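Local atomic coordinates of enoyl-CoA hydratase/isomerase (Mycobacterium abscessus, PDB entry 3QXZ), a protein that probably catalyses the hydration or double-bond isomerisation of enoyl-CoA thioesters, as a member of the crotonase-like enoyl-CoA hydratase/isomerase family. Residues R45-P50 with L97-I102; V52-L57 with H198-N203; H108-G113 with A132-R137; G113-L118 with P142-H147. One frame throughout, in Å; residues are numbered along the deposited sequence.

Contact 1 of 4, residues R45-P50 with L97-I102. With K (potassium ion), chain D; EDO (1,2-ethanediol), chain I.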
loop_
_atom_site.group_PDB
_atom_site.type_symbol
_atom_site.label_atom_id
_atom_site.label_comp_id
_atom_site.label_asym_id
_atom_site.label_seq_id
_atom_site.Cartn_x
_atom_site.Cartn_y
_atom_site.Cartn_z
ATOM N N ARG A 45 -5.672 -22.798 -19.210
ATOM C CA ARG A 45 -6.598 -23.922 -19.322
ATOM C C ARG A 45 -7.465 -24.034 -18.070
ATOM O O ARG A 45 -8.677 -24.240 -18.168
ATOM C CB ARG A 45 -5.810 -25.214 -19.579
ATOM C CG ARG A 45 -6.666 -26.465 -19.551
ATOM C CD ARG A 45 -5.868 -27.705 -19.952
ATOM N NE ARG A 45 -4.563 -27.751 -19.300
ATOM C CZ ARG A 45 -4.357 -28.097 -18.030
ATOM N NH1 ARG A 45 -5.380 -28.436 -17.243
ATOM N NH2 ARG A 45 -3.119 -28.089 -17.547
ATOM N N LEU A 46 -6.848 -23.895 -16.894
ATOM C CA LEU A 46 -7.573 -24.028 -15.641
ATOM C C LEU A 46 -8.539 -22.865 -15.458
ATOM O O LEU A 46 -9.639 -23.047 -14.929
ATOM C CB LEU A 46 -6.604 -24.157 -14.450
ATOM C CG LEU A 46 -5.753 -25.433 -14.445
ATOM C CD1 LEU A 46 -4.690 -25.332 -13.368
ATOM C CD2 LEU A 46 -6.616 -26.674 -14.254
ATOM N N ASP A 47 -8.145 -21.673 -15.901
ATOM C CA ASP A 47 -9.053 -20.535 -15.841
ATOM C C ASP A 47 -10.305 -20.799 -16.674
ATOM O O ASP A 47 -11.426 -20.496 -16.240
ATOM C CB ASP A 47 -8.369 -19.234 -16.285
ATOM C CG ASP A 47 -9.117 -17.992 -15.835
ATOM O OD1 ASP A 47 -9.728 -18.011 -14.749
ATOM O OD2 ASP A 47 -9.066 -16.992 -16.559
ATOM N N ASP A 48 -10.111 -21.393 -17.853
ATOM C CA ASP A 48 -11.205 -21.672 -18.771
ATOM C C ASP A 48 -12.102 -22.824 -18.328
ATOM O O ASP A 48 -13.252 -22.898 -18.766
ATOM C CB ASP A 48 -10.651 -21.939 -20.169
ATOM C CG ASP A 48 -10.047 -20.704 -20.795
ATOM O OD1 ASP A 48 -10.367 -19.582 -20.337
ATOM O OD2 ASP A 48 -9.257 -20.853 -21.751
ATOM N N ASP A 49 -11.600 -23.707 -17.466
ATOM C CA ASP A 49 -12.339 -24.890 -17.006
ATOM C C ASP A 49 -13.381 -24.458 -15.966
ATOM O O ASP A 49 -13.006 -24.021 -14.876
ATOM C CB ASP A 49 -11.344 -25.876 -16.387
ATOM C CG ASP A 49 -11.965 -27.220 -16.037
ATOM O OD1 ASP A 49 -13.200 -27.300 -15.914
ATOM O OD2 ASP A 49 -11.176 -28.171 -15.865
ATOM N N PRO A 50 -14.692 -24.568 -16.284
ATOM C CA PRO A 50 -15.720 -24.086 -15.357
ATOM C C PRO A 50 -15.740 -24.859 -14.040
ATOM O O PRO A 50 -16.220 -24.335 -13.030
ATOM C CB PRO A 50 -17.029 -24.330 -16.128
ATOM C CG PRO A 50 -16.716 -25.426 -17.055
ATOM C CD PRO A 50 -15.291 -25.184 -17.483
ATOM N N LEU A 97 -6.304 -13.745 -14.405
ATOM C CA LEU A 97 -7.336 -14.800 -14.503
ATOM C C LEU A 97 -8.647 -14.407 -13.824
ATOM O O LEU A 97 -8.673 -13.532 -12.955
ATOM C CB LEU A 97 -6.829 -16.092 -13.845
ATOM C CG LEU A 97 -5.460 -16.608 -14.302
ATOM C CD1 LEU A 97 -5.155 -17.925 -13.589
ATOM C CD2 LEU A 97 -5.351 -16.724 -15.830
ATOM N N ARG A 98 -9.731 -15.082 -14.201
ATOM C CA ARG A 98 -10.990 -14.953 -13.460
ATOM C C ARG A 98 -10.968 -15.809 -12.184
ATOM O O ARG A 98 -11.681 -15.518 -11.225
ATOM C CB ARG A 98 -12.155 -15.360 -14.361
ATOM C CG ARG A 98 -12.255 -14.515 -15.621
ATOM C CD ARG A 98 -13.264 -15.064 -16.616
ATOM N NE ARG A 98 -13.030 -16.473 -16.928
ATOM C CZ ARG A 98 -12.212 -16.908 -17.882
ATOM N NH1 ARG A 98 -11.536 -16.049 -18.632
ATOM N NH2 ARG A 98 -12.065 -18.210 -18.085
ATOM N N THR A 99 -10.113 -16.819 -12.164
ATOM C CA THR A 99 -10.051 -17.808 -11.087
ATOM C C THR A 99 -9.077 -17.378 -10.008
ATOM O O THR A 99 -7.934 -17.080 -10.321
ATOM C CB THR A 99 -9.620 -19.173 -11.662
ATOM O OG1 THR A 99 -10.542 -19.542 -12.701
ATOM C CG2 THR A 99 -9.562 -20.277 -10.605
ATOM N N PRO A 100 -9.501 -17.391 -8.727
ATOM C CA PRO A 100 -8.578 -17.089 -7.630
ATOM C C PRO A 100 -7.385 -18.036 -7.603
ATOM O O PRO A 100 -7.526 -19.245 -7.896
ATOM C CB PRO A 100 -9.446 -17.292 -6.382
ATOM C CG PRO A 100 -10.833 -16.932 -6.846
ATOM C CD PRO A 100 -10.891 -17.527 -8.242
ATOM N N VAL A 101 -6.222 -17.473 -7.262
ATOM C CA VAL A 101 -4.973 -18.230 -7.189
ATOM C C VAL A 101 -4.353 -17.992 -5.820
ATOM O O VAL A 101 -4.120 -16.833 -5.434
ATOM C CB VAL A 101 -3.991 -17.793 -8.305
ATOM C CG1 VAL A 101 -2.643 -18.492 -8.130
ATOM C CG2 VAL A 101 -4.568 -18.140 -9.691
ATOM N N ILE A 102 -4.092 -19.077 -5.094
ATOM C CA ILE A 102 -3.414 -19.034 -3.813
ATOM C C ILE A 102 -2.048 -19.700 -3.951
ATOM O O ILE A 102 -1.956 -20.828 -4.447
ATOM C CB ILE A 102 -4.221 -19.808 -2.744
ATOM C CG1 ILE A 102 -5.633 -19.224 -2.580
ATOM C CG2 ILE A 102 -3.459 -19.831 -1.391
ATOM C CD1 ILE A 102 -6.587 -20.115 -1.733
HETATM K K K D . -11.946 -21.790 -13.840
HETATM C C1 EDO I . -6.343 -14.637 -18.988
HETATM O O1 EDO I . -5.994 -14.719 -20.376
HETATM C C2 EDO I . -7.846 -14.816 -18.821
HETATM O O2 EDO I . -8.184 -16.209 -18.915
HETATM O O HOH W 1 -14.362 -20.607 -14.272
#
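The carboxylate of D47, near the end of helix 33-48, is sunk against the loop L97-T99, where it bonds to R98 and T99 and packs on L97. Its CG lies anti to the backbone N (chi1 -162°), which carries the carboxylate off the helix toward the loop. D47 OD2 takes a nearly straight bond from R98 N (3.1 Å, 165° at the hydrogen), on the syn side and somewhat out of the carboxylate plane. The hydroxyl T99 OG1 donates to D47 OD1 at 2.7 Å, on the anti lone pair, and T99 N adds a weaker bond to the same oxygen. L97 CB packs against D47 CG at 3.6 Å.

The arrangement doubles as the second shell of a metal site. A potassium ion is bound by L46 O, D47 O and D49 O as the helix ends, by T99 OG1 at 2.9 Å, by a water and by V52 O; D47 thus orients the threonine hydroxyl that is itself a ligand.

Toward solvent the contact is looser and largely ionic. In one of its two modelled conformers the R98 chain bends at chi3 (-53°), which places NE, and its NH2 meets D48 OD1 at 3.1 Å in a straight, nearly coplanar salt bridge. In the same conformer D47 OD2 lies over one face of the guanidinium, 3.4 Å from R98 NH1, attracting it by charge alone. A bound 1,2-ethanediol, probably from the crystallisation liquor, donates from its O2 to D47 OD2 on this side.

Contact 2 of 4, residues V52-L57 with H198-N203. With K (potassium ion), chain D; EDO (1,2-ethanediol), chain H.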
loop_
_atom_site.group_PDB
_atom_site.type_symbol
_atom_site.label_atom_id
_atom_site.label_comp_id
_atom_site.label_asym_id
_atom_site.label_seq_id
_atom_site.Cartn_x
_atom_site.Cartn_y
_atom_site.Cartn_z
ATOM N N VAL A 52 -13.174 -25.675 -12.294
ATOM C CA VAL A 52 -12.078 -25.244 -11.419
ATOM C C VAL A 52 -12.430 -23.893 -10.787
ATOM O O VAL A 52 -12.516 -22.859 -11.478
ATOM C CB VAL A 52 -10.730 -25.181 -12.150
ATOM C CG1 VAL A 52 -9.637 -24.593 -11.229
ATOM C CG2 VAL A 52 -10.291 -26.579 -12.640
ATOM N N ARG A 53 -12.656 -23.922 -9.483
ATOM C CA ARG A 53 -13.034 -22.741 -8.705
ATOM C C ARG A 53 -11.840 -21.962 -8.160
ATOM O O ARG A 53 -11.922 -20.729 -8.005
ATOM C CB ARG A 53 -13.958 -23.133 -7.544
ATOM C CG ARG A 53 -15.351 -23.673 -7.978
ATOM C CD ARG A 53 -16.205 -22.657 -8.752
ATOM N NE ARG A 53 -16.063 -21.352 -8.131
ATOM C CZ ARG A 53 -16.614 -20.972 -6.989
ATOM N NH1 ARG A 53 -17.529 -21.717 -6.348
ATOM N NH2 ARG A 53 -16.279 -19.786 -6.504
ATOM N N VAL A 54 -10.752 -22.670 -7.867
ATOM C CA VAL A 54 -9.552 -22.065 -7.262
ATOM C C VAL A 54 -8.352 -22.862 -7.733
ATOM O O VAL A 54 -8.434 -24.097 -7.877
ATOM C CB VAL A 54 -9.582 -22.120 -5.696
ATOM C CG1 VAL A 54 -8.370 -21.422 -5.089
ATOM C CG2 VAL A 54 -10.845 -21.540 -5.133
ATOM N N ILE A 55 -7.241 -22.152 -7.937
ATOM C CA ILE A 55 -5.957 -22.759 -8.252
ATOM C C ILE A 55 -5.007 -22.533 -7.083
ATOM O O ILE A 55 -4.860 -21.399 -6.607
ATOM C CB ILE A 55 -5.357 -22.144 -9.530
ATOM C CG1 ILE A 55 -6.285 -22.367 -10.727
ATOM C CG2 ILE A 55 -3.946 -22.694 -9.794
ATOM C CD1 ILE A 55 -6.084 -21.376 -11.890
ATOM N N VAL A 56 -4.371 -23.604 -6.620
ATOM C CA VAL A 56 -3.318 -23.513 -5.595
ATOM C C VAL A 56 -1.991 -23.861 -6.239
ATOM O O VAL A 56 -1.877 -24.919 -6.856
ATOM C CB VAL A 56 -3.613 -24.448 -4.394
ATOM C CG1 VAL A 56 -2.469 -24.420 -3.364
ATOM C CG2 VAL A 56 -4.932 -24.052 -3.729
ATOM N N LEU A 57 -1.012 -22.964 -6.122
ATOM C CA LEU A 57 0.351 -23.178 -6.607
ATOM C C LEU A 57 1.286 -23.490 -5.442
ATOM O O LEU A 57 1.319 -22.760 -4.439
ATOM C CB LEU A 57 0.834 -21.934 -7.359
ATOM C CG LEU A 57 2.241 -22.023 -7.962
ATOM C CD1 LEU A 57 2.368 -23.112 -9.026
ATOM C CD2 LEU A 57 2.589 -20.646 -8.542
ATOM N N HIS A 198 -10.932 -24.703 -0.586
ATOM C CA HIS A 198 -12.197 -25.435 -0.541
ATOM C C HIS A 198 -13.343 -24.601 0.024
ATOM O O HIS A 198 -14.489 -24.756 -0.416
ATOM C CB HIS A 198 -12.019 -26.778 0.174
ATOM C CG HIS A 198 -11.334 -27.800 -0.680
ATOM N ND1 HIS A 198 -11.926 -28.356 -1.795
ATOM C CD2 HIS A 198 -10.084 -28.320 -0.619
ATOM C CE1 HIS A 198 -11.085 -29.201 -2.363
ATOM N NE2 HIS A 198 -9.957 -29.191 -1.675
ATOM N N ASP A 199 -13.035 -23.682 0.944
ATOM C CA ASP A 199 -14.049 -22.749 1.414
ATOM C C ASP A 199 -14.536 -21.809 0.301
ATOM O O ASP A 199 -15.727 -21.537 0.215
ATOM C CB ASP A 199 -13.538 -21.947 2.610
ATOM C CG ASP A 199 -14.536 -20.927 3.079
ATOM O OD1 ASP A 199 -15.627 -21.298 3.585
ATOM O OD2 ASP A 199 -14.252 -19.729 2.886
ATOM N N ILE A 200 -13.624 -21.325 -0.549
ATOM C CA ILE A 200 -14.049 -20.538 -1.699
ATOM C C ILE A 200 -14.908 -21.395 -2.641
ATOM O O ILE A 200 -15.993 -20.972 -3.071
ATOM C CB ILE A 200 -12.833 -19.937 -2.483
ATOM C CG1 ILE A 200 -12.118 -18.892 -1.631
ATOM C CG2 ILE A 200 -13.278 -19.290 -3.787
ATOM C CD1 ILE A 200 -10.718 -18.553 -2.124
ATOM N N ALA A 201 -14.439 -22.610 -2.929
ATOM C CA ALA A 201 -15.138 -23.461 -3.897
ATOM C C ALA A 201 -16.544 -23.801 -3.426
ATOM O O ALA A 201 -17.469 -23.876 -4.238
ATOM C CB ALA A 201 -14.369 -24.725 -4.151
ATOM N N THR A 202 -16.701 -23.970 -2.118
ATOM C CA THR A 202 -18.000 -24.327 -1.542
ATOM C C THR A 202 -18.874 -23.098 -1.305
ATOM O O THR A 202 -20.045 -23.077 -1.696
ATOM C CB THR A 202 -17.787 -25.078 -0.231
ATOM O OG1 THR A 202 -17.001 -26.243 -0.516
ATOM C CG2 THR A 202 -19.135 -25.502 0.381
ATOM N N ASN A 203 -18.313 -22.059 -0.685
ATOM C CA ASN A 203 -19.124 -21.000 -0.095
ATOM C C ASN A 203 -19.099 -19.653 -0.777
ATOM O O ASN A 203 -19.832 -18.753 -0.355
ATOM C CB ASN A 203 -18.762 -20.832 1.376
ATOM C CG ASN A 203 -19.094 -22.066 2.171
ATOM O OD1 ASN A 203 -20.224 -22.552 2.125
ATOM N ND2 ASN A 203 -18.114 -22.603 2.856
HETATM K K K D . -11.946 -21.790 -13.840
HETATM C C1 EDO H . -14.140 -18.145 -11.285
HETATM O O1 EDO H . -14.350 -17.559 -9.999
HETATM C C2 EDO H . -13.861 -19.618 -11.041
HETATM O O2 EDO H . -15.060 -20.306 -10.605
HETATM O O HOH W 1 -14.362 -20.607 -14.272
#
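R53 and V54 meet I200 and A201 in a small patch where R53 and the first residue of strand 54-59 lie against the last turns of helix 186-203. The first shell is mostly apolar. V54 CG2 touches I200 CG2 at 3.6 Å, the two side chains crossing at about a right angle, and R53 CB rests 3.8 Å from A201 CB. Beyond CB the arginine is bent at both chi2 (-62°) and chi3 (-41°), and the folded chain lays one face of its guanidinium over A201 CA. R53 NH1 comes within 3.0 Å of A201 O, but the angle is too poor for a hydrogen bond; this is close packing of a charged group against the end of a helix, whose carbonyls would probably attract it.

What positions the guanidinium lies further out. Its protein partner is V204 O, just past the helix end, which accepts from R53 NH2. In the crystal R53 NE also donates to O2 of a 1,2-ethanediol at 2.9 Å, a molecule that probably comes from the crystallisation liquor. The residue before R53 belongs to the metal site: V52 O binds the potassium ion at 2.6 Å. On the helix, D199 forms a salt bridge with R137 of the second subunit.

In the crotonase fold seen here, strand 54-59 is an inner strand of the mixed sheet, running between 17-23 and 101-105. Helix 186-203 covers it through A197 on V54 and V56, whereas I55 and L57 pack against helix 33-48.

Contact 3 of 4, residues H108-G113 with A132-R137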
loop_
_atom_site.group_PDB
_atom_site.type_symbol
_atom_site.label_atom_id
_atom_site.label_comp_id
_atom_site.label_asym_id
_atom_site.label_seq_id
_atom_site.Cartn_x
_atom_site.Cartn_y
_atom_site.Cartn_z
ATOM N N HIS A 108 11.551 -22.347 0.483
ATOM C CA HIS A 108 12.345 -21.299 -0.181
ATOM C C HIS A 108 11.725 -20.811 -1.461
ATOM O O HIS A 108 11.310 -21.607 -2.307
ATOM C CB HIS A 108 13.750 -21.813 -0.507
ATOM C CG HIS A 108 14.420 -22.493 0.642
ATOM N ND1 HIS A 108 14.456 -21.951 1.905
ATOM C CD2 HIS A 108 15.075 -23.677 0.718
ATOM C CE1 HIS A 108 15.129 -22.758 2.710
ATOM N NE2 HIS A 108 15.509 -23.815 2.013
ATOM N N ALA A 109 11.674 -19.487 -1.587
ATOM C CA ALA A 109 11.203 -18.846 -2.823
ATOM C C ALA A 109 12.155 -17.694 -3.116
ATOM O O ALA A 109 12.158 -16.686 -2.409
ATOM C CB ALA A 109 9.760 -18.370 -2.688
ATOM N N ILE A 110 12.985 -17.878 -4.138
ATOM C CA ILE A 110 14.107 -16.970 -4.410
ATOM C C ILE A 110 14.033 -16.455 -5.847
ATOM O O ILE A 110 13.767 -17.234 -6.771
ATOM C CB ILE A 110 15.478 -17.700 -4.205
ATOM C CG1 ILE A 110 15.596 -18.303 -2.789
ATOM C CG2 ILE A 110 16.659 -16.789 -4.553
ATOM C CD1 ILE A 110 15.678 -17.312 -1.707
ATOM N N GLY A 111 14.257 -15.156 -6.038
ATOM C CA GLY A 111 14.337 -14.589 -7.387
ATOM C C GLY A 111 13.012 -14.722 -8.106
ATOM O O GLY A 111 11.974 -14.298 -7.567
ATOM N N ILE A 112 13.017 -15.296 -9.307
ATOM C CA ILE A 112 11.765 -15.501 -10.028
ATOM C C ILE A 112 10.822 -16.476 -9.288
ATOM O O ILE A 112 9.594 -16.432 -9.479
ATOM C CB ILE A 112 11.981 -15.858 -11.530
ATOM C CG1 ILE A 112 10.669 -15.591 -12.319
ATOM C CG2 ILE A 112 12.627 -17.263 -11.669
ATOM C CD1 ILE A 112 10.866 -15.257 -13.761
ATOM N N GLY A 113 11.372 -17.322 -8.412
ATOM C CA GLY A 113 10.507 -18.126 -7.540
ATOM C C GLY A 113 9.608 -17.247 -6.680
ATOM O O GLY A 113 8.420 -17.552 -6.486
ATOM N N ALA A 132 13.875 -14.081 -1.023
ATOM C CA ALA A 132 14.690 -12.952 -1.492
ATOM C C ALA A 132 14.369 -12.715 -2.939
ATOM O O ALA A 132 13.951 -13.642 -3.659
ATOM C CB ALA A 132 16.203 -13.233 -1.345
ATOM N N ILE A 133 14.648 -11.485 -3.383
ATOM C CA ILE A 133 14.586 -11.105 -4.804
ATOM C C ILE A 133 15.974 -10.521 -5.102
ATOM O O ILE A 133 16.145 -9.308 -5.116
ATOM C CB ILE A 133 13.439 -10.102 -5.067
ATOM C CG1 ILE A 133 12.107 -10.688 -4.592
ATOM C CG2 ILE A 133 13.351 -9.739 -6.536
ATOM C CD1 ILE A 133 10.966 -9.640 -4.512
ATOM N N PRO A 134 16.980 -11.404 -5.314
ATOM C CA PRO A 134 18.366 -10.929 -5.290
ATOM C C PRO A 134 18.960 -10.646 -6.654
ATOM O O PRO A 134 20.181 -10.519 -6.758
ATOM C CB PRO A 134 19.094 -12.094 -4.628
ATOM C CG PRO A 134 18.389 -13.306 -5.188
ATOM C CD PRO A 134 16.920 -12.883 -5.347
ATOM N N GLN A 135 18.123 -10.521 -7.680
ATOM C CA GLN A 135 18.606 -10.347 -9.062
ATOM C C GLN A 135 19.662 -9.243 -9.214
ATOM O O GLN A 135 20.622 -9.406 -9.975
ATOM C CB GLN A 135 17.413 -10.036 -9.967
ATOM C CG GLN A 135 16.564 -11.259 -10.395
ATOM C CD GLN A 135 15.437 -11.612 -9.423
ATOM O OE1 GLN A 135 15.565 -11.468 -8.203
ATOM N NE2 GLN A 135 14.315 -12.074 -9.970
ATOM N N VAL A 136 19.489 -8.106 -8.531
ATOM C CA VAL A 136 20.472 -7.004 -8.700
ATOM C C VAL A 136 21.868 -7.362 -8.194
ATOM O O VAL A 136 22.850 -6.776 -8.653
ATOM C CB VAL A 136 20.025 -5.665 -8.040
ATOM C CG1 VAL A 136 18.727 -5.133 -8.679
ATOM C CG2 VAL A 136 19.901 -5.813 -6.506
ATOM N N ARG A 137 21.965 -8.348 -7.288
ATOM C CA ARG A 137 23.269 -8.827 -6.795
ATOM C C ARG A 137 23.975 -9.705 -7.815
ATOM O O ARG A 137 25.162 -10.010 -7.643
ATOM C CB ARG A 137 23.091 -9.569 -5.464
ATOM C CG ARG A 137 22.427 -8.733 -4.372
ATOM C CD ARG A 137 22.202 -9.527 -3.093
ATOM N NE ARG A 137 23.379 -9.616 -2.222
ATOM C CZ ARG A 137 23.746 -8.689 -1.338
ATOM N NH1 ARG A 137 23.092 -7.536 -1.227
ATOM N NH2 ARG A 137 24.808 -8.898 -0.551
#
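I110 and A132 pair in a short parallel bridge, joined by G111 N to A132 O at 2.8 Å and, more weakly, by A132 N to A109 O; between them I110 CA makes a CH...O contact with A132 O. The I110 side chain spreads over this bridge. From CB, the branch CG2 lies anti to the backbone N (CG1 at chi1 -56°) and meets P134 CG at 3.9 Å, the I110 and P134 side chains crossing at about a right angle. CG1 carries CD1, which lies 3.8 Å from A132 N and 4.1 Å from A132 CB.

Past the bridge, G111 takes a positive phi (64°) and stands at the N-cap of helix 112-117. In crotonase relatives the start of the corresponding helix gives a backbone N-H to the oxyanion hole, so G111-I112 probably borders the acyl-CoA pocket. P134 CD packs on G111 N at 3.6 Å. The Q135 side chain, bent at chi2, brings OE1 to 3.5 Å from G111 CA; this buried oxygen has no polar partner in the model, while Q135 NE2 donates to D143 OD2.

V136 and R137 reach the third subunit. Strand 108-110 leads through G111 into helix 112-117, whose M114 lies against A109 and I133.

Contact 4 of 4, residues G113-L118 with P142-H147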
loop_
_atom_site.group_PDB
_atom_site.type_symbol
_atom_site.label_atom_id
_atom_site.label_comp_id
_atom_site.label_asym_id
_atom_site.label_seq_id
_atom_site.Cartn_x
_atom_site.Cartn_y
_atom_site.Cartn_z
ATOM N N GLY A 113 11.372 -17.322 -8.412
ATOM C CA GLY A 113 10.507 -18.126 -7.540
ATOM C C GLY A 113 9.608 -17.247 -6.680
ATOM O O GLY A 113 8.420 -17.552 -6.486
ATOM N N MET A 114 10.184 -16.164 -6.153
ATOM C CA MET A 114 9.387 -15.218 -5.394
ATOM C C MET A 114 8.554 -14.296 -6.296
ATOM O O MET A 114 7.374 -14.051 -6.006
ATOM C CB MET A 114 10.266 -14.393 -4.455
ATOM C CG MET A 114 9.502 -13.292 -3.693
ATOM S SD MET A 114 8.082 -13.846 -2.702
ATOM C CE MET A 114 9.002 -14.662 -1.415
ATOM N N THR A 115 9.140 -13.773 -7.376
ATOM C CA THR A 115 8.363 -12.805 -8.179
ATOM C C THR A 115 7.151 -13.456 -8.851
ATOM O O THR A 115 6.114 -12.810 -8.945
ATOM C CB THR A 115 9.224 -12.016 -9.173
ATOM O OG1 THR A 115 9.729 -12.931 -10.147
ATOM C CG2 THR A 115 10.391 -11.311 -8.476
ATOM N N LEU A 116 7.252 -14.729 -9.244
ATOM C CA LEU A 116 6.058 -15.452 -9.713
ATOM C C LEU A 116 5.045 -15.692 -8.595
ATOM O O LEU A 116 3.829 -15.674 -8.846
ATOM C CB LEU A 116 6.399 -16.772 -10.396
ATOM C CG LEU A 116 7.069 -16.552 -11.731
ATOM C CD1 LEU A 116 7.547 -17.875 -12.228
ATOM C CD2 LEU A 116 6.173 -15.869 -12.767
ATOM N N ALA A 117 5.507 -15.937 -7.376
ATOM C CA ALA A 117 4.572 -16.082 -6.253
ATOM C C ALA A 117 3.806 -14.792 -5.994
ATOM O O ALA A 117 2.633 -14.834 -5.565
ATOM C CB ALA A 117 5.305 -16.532 -5.003
ATOM N N LEU A 118 4.445 -13.655 -6.290
ATOM C CA LEU A 118 3.779 -12.357 -6.123
ATOM C C LEU A 118 2.616 -12.154 -7.093
ATOM O O LEU A 118 1.852 -11.211 -6.922
ATOM C CB LEU A 118 4.764 -11.198 -6.244
ATOM C CG LEU A 118 5.899 -11.139 -5.229
ATOM C CD1 LEU A 118 6.749 -9.897 -5.530
ATOM C CD2 LEU A 118 5.420 -11.136 -3.756
ATOM N N PRO A 142 14.994 -7.201 -11.027
ATOM C CA PRO A 142 13.760 -7.945 -10.733
ATOM C C PRO A 142 12.941 -8.152 -12.004
ATOM O O PRO A 142 13.006 -7.354 -12.948
ATOM C CB PRO A 142 13.026 -7.032 -9.723
ATOM C CG PRO A 142 14.150 -6.211 -9.077
ATOM C CD PRO A 142 15.113 -5.965 -10.226
ATOM N N ASP A 143 12.193 -9.243 -12.013
ATOM C CA ASP A 143 11.484 -9.717 -13.188
ATOM C C ASP A 143 10.030 -10.038 -12.834
ATOM O O ASP A 143 9.576 -9.857 -11.693
ATOM C CB ASP A 143 12.249 -10.930 -13.787
ATOM C CG ASP A 143 12.612 -11.955 -12.730
ATOM O OD1 ASP A 143 11.874 -12.105 -11.747
ATOM O OD2 ASP A 143 13.669 -12.615 -12.876
ATOM N N ALA A 144 9.318 -10.512 -13.851
ATOM C CA ALA A 144 7.919 -10.945 -13.729
ATOM C C ALA A 144 7.067 -9.904 -12.998
ATOM O O ALA A 144 6.269 -10.235 -12.112
ATOM C CB ALA A 144 7.839 -12.290 -13.029
ATOM N N LEU A 145 7.253 -8.643 -13.383
ATOM C CA LEU A 145 6.423 -7.534 -12.901
ATOM C C LEU A 145 6.618 -7.217 -11.413
ATOM O O LEU A 145 5.795 -6.491 -10.826
ATOM C CB LEU A 145 4.915 -7.736 -13.258
ATOM C CG LEU A 145 4.570 -7.168 -14.632
ATOM C CD1 LEU A 145 3.168 -7.613 -15.051
ATOM C CD2 LEU A 145 4.607 -5.642 -14.569
ATOM N N ALA A 146 7.722 -7.660 -10.803
ATOM C CA ALA A 146 7.948 -7.312 -9.400
ATOM C C ALA A 146 7.979 -5.814 -9.151
ATOM O O ALA A 146 7.620 -5.355 -8.056
ATOM C CB ALA A 146 9.241 -7.918 -8.919
ATOM N N HIS A 147 8.417 -5.010 -10.122
ATOM C CA HIS A 147 8.441 -3.545 -9.931
ATOM C C HIS A 147 7.036 -2.960 -9.726
ATOM O O HIS A 147 6.917 -1.843 -9.222
ATOM C CB HIS A 147 9.103 -2.817 -11.121
ATOM C CG HIS A 147 10.556 -3.151 -11.341
ATOM N ND1 HIS A 147 10.966 -4.260 -12.055
ATOM C CD2 HIS A 147 11.687 -2.491 -10.984
ATOM C CE1 HIS A 147 12.298 -4.277 -12.110
ATOM N NE2 HIS A 147 12.764 -3.218 -11.464
HETATM O O HOH W 2 5.830 -10.060 -9.374
#
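T115 and A146 bring their CA atoms to 5.6 Å, where helix 112-117 faces a type I' turn running from D143 to A146, closed by A146 N to D143 O and leading into helix 146-149. T115 makes the contact with both branches. Its OG1 sits between the backbone N and the carbonyl carbon (chi1 66°) and donates to D143 OD1 at 2.8 Å, arriving nearly along the carboxylate C-O axis, with the two side chains crossing at about a right angle. CG2 packs on A146 CB at 3.6 Å.

A144, with positive phi (49°), presents its CB to T115 OG1 at 3.5 Å and to L116 CD2 at 4.0 Å. Water 2 ties the backbones together, donating to both T115 O and A144 O at 2.8 Å. Both carboxylate oxygens of D143 are engaged, OD1 by the threonine. In the crotonase fold this helix and turn probably lie beside the acyl-CoA pocket.

Around this core, L116 packs on F31 and V90, L118 on L153 of helix 151-165, and A144 O accepts from H119 NE2. L145 N and H147 ND1 bond to E233 of the third subunit, so helices 112-117 and 146-149 meet close to the trimer interface.

The four contacts fall into two pairs on opposite sides of the chain's centre. Contacts 1 and 2, with centres about 10 Å apart, meet through neighbouring strands 54-59 and 101-105, with I102 N on I55 O at 2.9 Å, and share one potassium site: contact 1 supplies four of its protein ligands and contact 2 supplies V52. Contacts 3 and 4, centres about 8 Å apart, share G113 and helix 112-117 and are joined by Q135 NE2 to D143 OD2 at 3.0 Å. The pairs do not touch; nearest atoms of contacts 2 and 4 are about 5 Å apart. In crotonase relatives the N-terminus of the helix corresponding to 112-117 borders the acyl-CoA pocket, so contacts 3 and 4 probably lie nearer the active site.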